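Side-chain contact in mitomycin biosynthesis 6-O-methyltransferase (Streptomyces lavendulae, PDB 3GWZ), which catalyses the transfer of a methyl group from S-adenosyl-L-methionine to the quinone hydroxyl of 6-demethylmitomycins A and B, giving mitomycins A and B: residues A[352-357]-A[361-366]. Residues are numbered along the deposited sequence; the frame is centred on the assembly and turned at random.
Sequences RSLPCG and VRIVEI
R362 swings back across the strand pair and lays its guanidinium over the backbone where L354 joins P355. A bend at chi3 (76°) folds the chain over, setting P355 N 3.4 Å from the plane of the group, toward its rim. The same fold brings NE to S353 OG at 3.3 Å, and NH2 makes a weak bond to S353 O; the S353 hydroxyl also bonds to E336. On the other face of the sheet, I363 is the main bump. Its CB sits against L354 CB, 4.2 Å apart, while CD1 lies across the CB-SG bond of C356, 4.1 Å from SG. The strands form the C-terminal antiparallel hairpin of the class I methyltransferase sheet, 348-355 at the edge and 361-368 inserted next to 302-308; helix 173-197 covers C356, V361 and I363. Between the strands, L354 and I363 exchange two nearly straight backbone bonds, L354 N to I363 O being 2.7 Å. Further along the face that carries L354 and I363, R352 and E365 form a salt bridge, NE to OE1 at 2.6 Å, with their planar groups turned 61° apart; E365 OE2 is hydrogen-bonded to Y198 OH. At the turn, V361 CG1 packs 4.1 Å from C356 CB, a water links C356 N, G357 O and V361 O, and the valine side chain touches substrate-binding N308.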
ATOM      1  N   ARG A 352      24.908 -33.413 -12.511  1.00 28.40           N
ATOM      2  CA  ARG A 352      24.641 -32.501 -13.612  1.00 26.90           C
ATOM      3  C   ARG A 352      24.318 -31.119 -13.072  1.00 27.90           C
ATOM      4  O   ARG A 352      24.096 -30.949 -11.873  1.00 22.25           O
ATOM      5  CB  ARG A 352      23.493 -33.017 -14.483  1.00 36.07           C
ATOM      6  CG  ARG A 352      22.180 -33.171 -13.749  1.00 34.92           C
ATOM      7  CD  ARG A 352      21.213 -34.039 -14.540  1.00 43.91           C
ATOM      8  NE  ARG A 352      20.081 -34.472 -13.728  1.00 41.83           N
ATOM      9  CZ  ARG A 352      18.818 -34.115 -13.945  1.00 50.44           C
ATOM     10  NH1 ARG A 352      18.516 -33.320 -14.961  1.00 58.42           N
ATOM     11  NH2 ARG A 352      17.854 -34.563 -13.149  1.00 51.92           N
ATOM     12  N   SER A 353      24.315 -30.128 -13.954  1.00 26.51           N
ATOM     13  CA  SER A 353      23.929 -28.781 -13.567  1.00 27.55           C
ATOM     14  C   SER A 353      22.855 -28.282 -14.514  1.00 32.86           C
ATOM     15  O   SER A 353      22.955 -28.457 -15.729  1.00 32.97           O
ATOM     16  CB  SER A 353      25.135 -27.834 -13.538  1.00 28.74           C
ATOM     17  OG  SER A 353      25.503 -27.418 -14.840  1.00 36.92           O
ATOM     18  N   LEU A 354      21.824 -27.670 -13.942  1.00 26.18           N
ATOM     19  CA  LEU A 354      20.643 -27.258 -14.688  1.00 30.47           C
ATOM     20  C   LEU A 354      20.453 -25.748 -14.616  1.00 34.28           C
ATOM     21  O   LEU A 354      20.803 -25.115 -13.614  1.00 26.81           O
ATOM     22  CB  LEU A 354      19.407 -27.954 -14.112  1.00 29.49           C
ATOM     23  CG  LEU A 354      19.586 -29.457 -13.902  1.00 37.26           C
ATOM     24  CD1 LEU A 354      18.614 -30.001 -12.865  1.00 39.41           C
ATOM     25  CD2 LEU A 354      19.439 -30.182 -15.233  1.00 42.08           C
ATOM     26  N   PRO A 355      19.891 -25.165 -15.681  1.00 35.26           N
ATOM     27  CA  PRO A 355      19.615 -23.729 -15.692  1.00 32.36           C
ATOM     28  C   PRO A 355      18.451 -23.421 -14.764  1.00 28.96           C
ATOM     29  O   PRO A 355      17.592 -24.267 -14.533  1.00 33.17           O
ATOM     30  CB  PRO A 355      19.219 -23.460 -17.146  1.00 41.17           C
ATOM     31  CG  PRO A 355      18.702 -24.752 -17.646  1.00 39.61           C
ATOM     32  CD  PRO A 355      19.415 -25.841 -16.899  1.00 36.78           C
ATOM     33  N   CYS A 356      18.434 -22.215 -14.222  1.00 34.44           N
ATOM     34  CA  CYS A 356      17.381 -21.826 -13.309  1.00 37.58           C
ATOM     35  C   CYS A 356      17.070 -20.352 -13.527  1.00 38.83           C
ATOM     36  O   CYS A 356      17.724 -19.479 -12.956  1.00 41.60           O
ATOM     37  CB  CYS A 356      17.823 -22.087 -11.870  1.00 29.99           C
ATOM     38  SG  CYS A 356      16.517 -21.897 -10.685  1.00 42.29           S
ATOM     39  N   GLY A 357      16.067 -20.080 -14.356  1.00 39.61           N
ATOM     40  CA  GLY A 357      15.672 -18.716 -14.651  1.00 43.20           C
ATOM     41  C   GLY A 357      16.823 -17.879 -15.174  1.00 41.66           C
ATOM     42  O   GLY A 357      17.901 -18.400 -15.461  1.00 41.63           O
ATOM     43  N   VAL A 361      22.199 -17.948 -11.740  1.00 20.93           N
ATOM     44  CA  VAL A 361      21.806 -19.027 -10.841  1.00 19.14           C
ATOM     45  C   VAL A 361      21.714 -20.351 -11.581  1.00 22.31           C
ATOM     46  O   VAL A 361      21.102 -20.433 -12.643  1.00 24.52           O
ATOM     47  CB  VAL A 361      20.451 -18.772 -10.174  1.00 24.83           C
ATOM     48  CG1 VAL A 361      20.119 -19.937  -9.236  1.00 22.89           C
ATOM     49  CG2 VAL A 361      20.467 -17.460  -9.413  1.00 20.73           C
ATOM     50  N   ARG A 362      22.315 -21.391 -11.017  1.00 17.60           N
ATOM     51  CA  ARG A 362      22.174 -22.731 -11.579  1.00 18.64           C
ATOM     52  C   ARG A 362      21.864 -23.723 -10.474  1.00 22.92           C
ATOM     53  O   ARG A 362      22.136 -23.458  -9.303  1.00 17.84           O
ATOM     54  CB  ARG A 362      23.439 -23.156 -12.339  1.00 25.02           C
ATOM     55  CG  ARG A 362      23.597 -22.471 -13.696  1.00 30.74           C
ATOM     56  CD  ARG A 362      24.683 -23.111 -14.552  1.00 35.03           C
ATOM     57  NE  ARG A 362      24.271 -24.383 -15.151  1.00 38.23           N
ATOM     58  CZ  ARG A 362      23.552 -24.487 -16.268  1.00 37.75           C
ATOM     59  NH1 ARG A 362      23.142 -23.400 -16.905  1.00 38.75           N
ATOM     60  NH2 ARG A 362      23.233 -25.681 -16.746  1.00 41.01           N
ATOM     61  N   ILE A 363      21.283 -24.858 -10.850  1.00 16.88           N
ATOM     62  CA  ILE A 363      21.046 -25.940  -9.911  1.00 17.40           C
ATOM     63  C   ILE A 363      22.101 -27.004 -10.170  1.00 21.46           C
ATOM     64  O   ILE A 363      22.144 -27.573 -11.253  1.00 25.03           O
ATOM     65  CB  ILE A 363      19.649 -26.573 -10.112  1.00 18.73           C
ATOM     66  CG1 ILE A 363      18.551 -25.552  -9.831  1.00 20.02           C
ATOM     67  CG2 ILE A 363      19.474 -27.799  -9.204  1.00 21.65           C
ATOM     68  CD1 ILE A 363      17.213 -25.908 -10.461  1.00 24.17           C
ATOM     69  N   VAL A 364      22.966 -27.256  -9.194  1.00 16.27           N
ATOM     70  CA  VAL A 364      23.957 -28.303  -9.350  1.00 15.18           C
ATOM     71  C   VAL A 364      23.502 -29.540  -8.585  1.00 20.37           C
ATOM     72  O   VAL A 364      23.460 -29.537  -7.356  1.00 16.38           O
ATOM     73  CB  VAL A 364      25.342 -27.847  -8.875  1.00 21.30           C
ATOM     74  CG1 VAL A 364      26.384 -28.924  -9.162  1.00 21.97           C
ATOM     75  CG2 VAL A 364      25.728 -26.546  -9.572  1.00 24.56           C
ATOM     76  N   GLU A 365      23.130 -30.587  -9.319  1.00 18.57           N
ATOM     77  CA  GLU A 365      22.668 -31.822  -8.701  1.00 18.31           C
ATOM     78  C   GLU A 365      23.853 -32.719  -8.371  1.00 18.80           C
ATOM     79  O   GLU A 365      24.681 -33.010  -9.234  1.00 19.73           O
ATOM     80  CB  GLU A 365      21.694 -32.567  -9.616  1.00 22.74           C
ATOM     81  CG  GLU A 365      21.228 -33.900  -9.021  1.00 22.26           C
ATOM     82  CD  GLU A 365      20.353 -34.697  -9.972  1.00 33.12           C
ATOM     83  OE1 GLU A 365      20.657 -34.717 -11.182  1.00 38.06           O
ATOM     84  OE2 GLU A 365      19.366 -35.305  -9.508  1.00 34.19           O
ATOM     85  N   ILE A 366      23.904 -33.172  -7.122  1.00 15.71           N
ATOM     86  CA  ILE A 366      25.086 -33.818  -6.567  1.00 16.44           C
ATOM     87  C   ILE A 366      24.723 -35.127  -5.851  1.00 20.81           C
ATOM     88  O   ILE A 366      23.669 -35.230  -5.215  1.00 19.94           O
ATOM     89  CB  ILE A 366      25.800 -32.847  -5.588  1.00 20.28           C
ATOM     90  CG1 ILE A 366      26.354 -31.641  -6.352  1.00 16.76           C
ATOM     91  CG2 ILE A 366      26.890 -33.546  -4.798  1.00 22.25           C
ATOM     92  CD1 ILE A 366      26.333 -30.351  -5.551  1.00 16.04           C
TER
HETATM   93  O   HOH W   1      20.269 -20.266 -15.137  1.00 41.77           O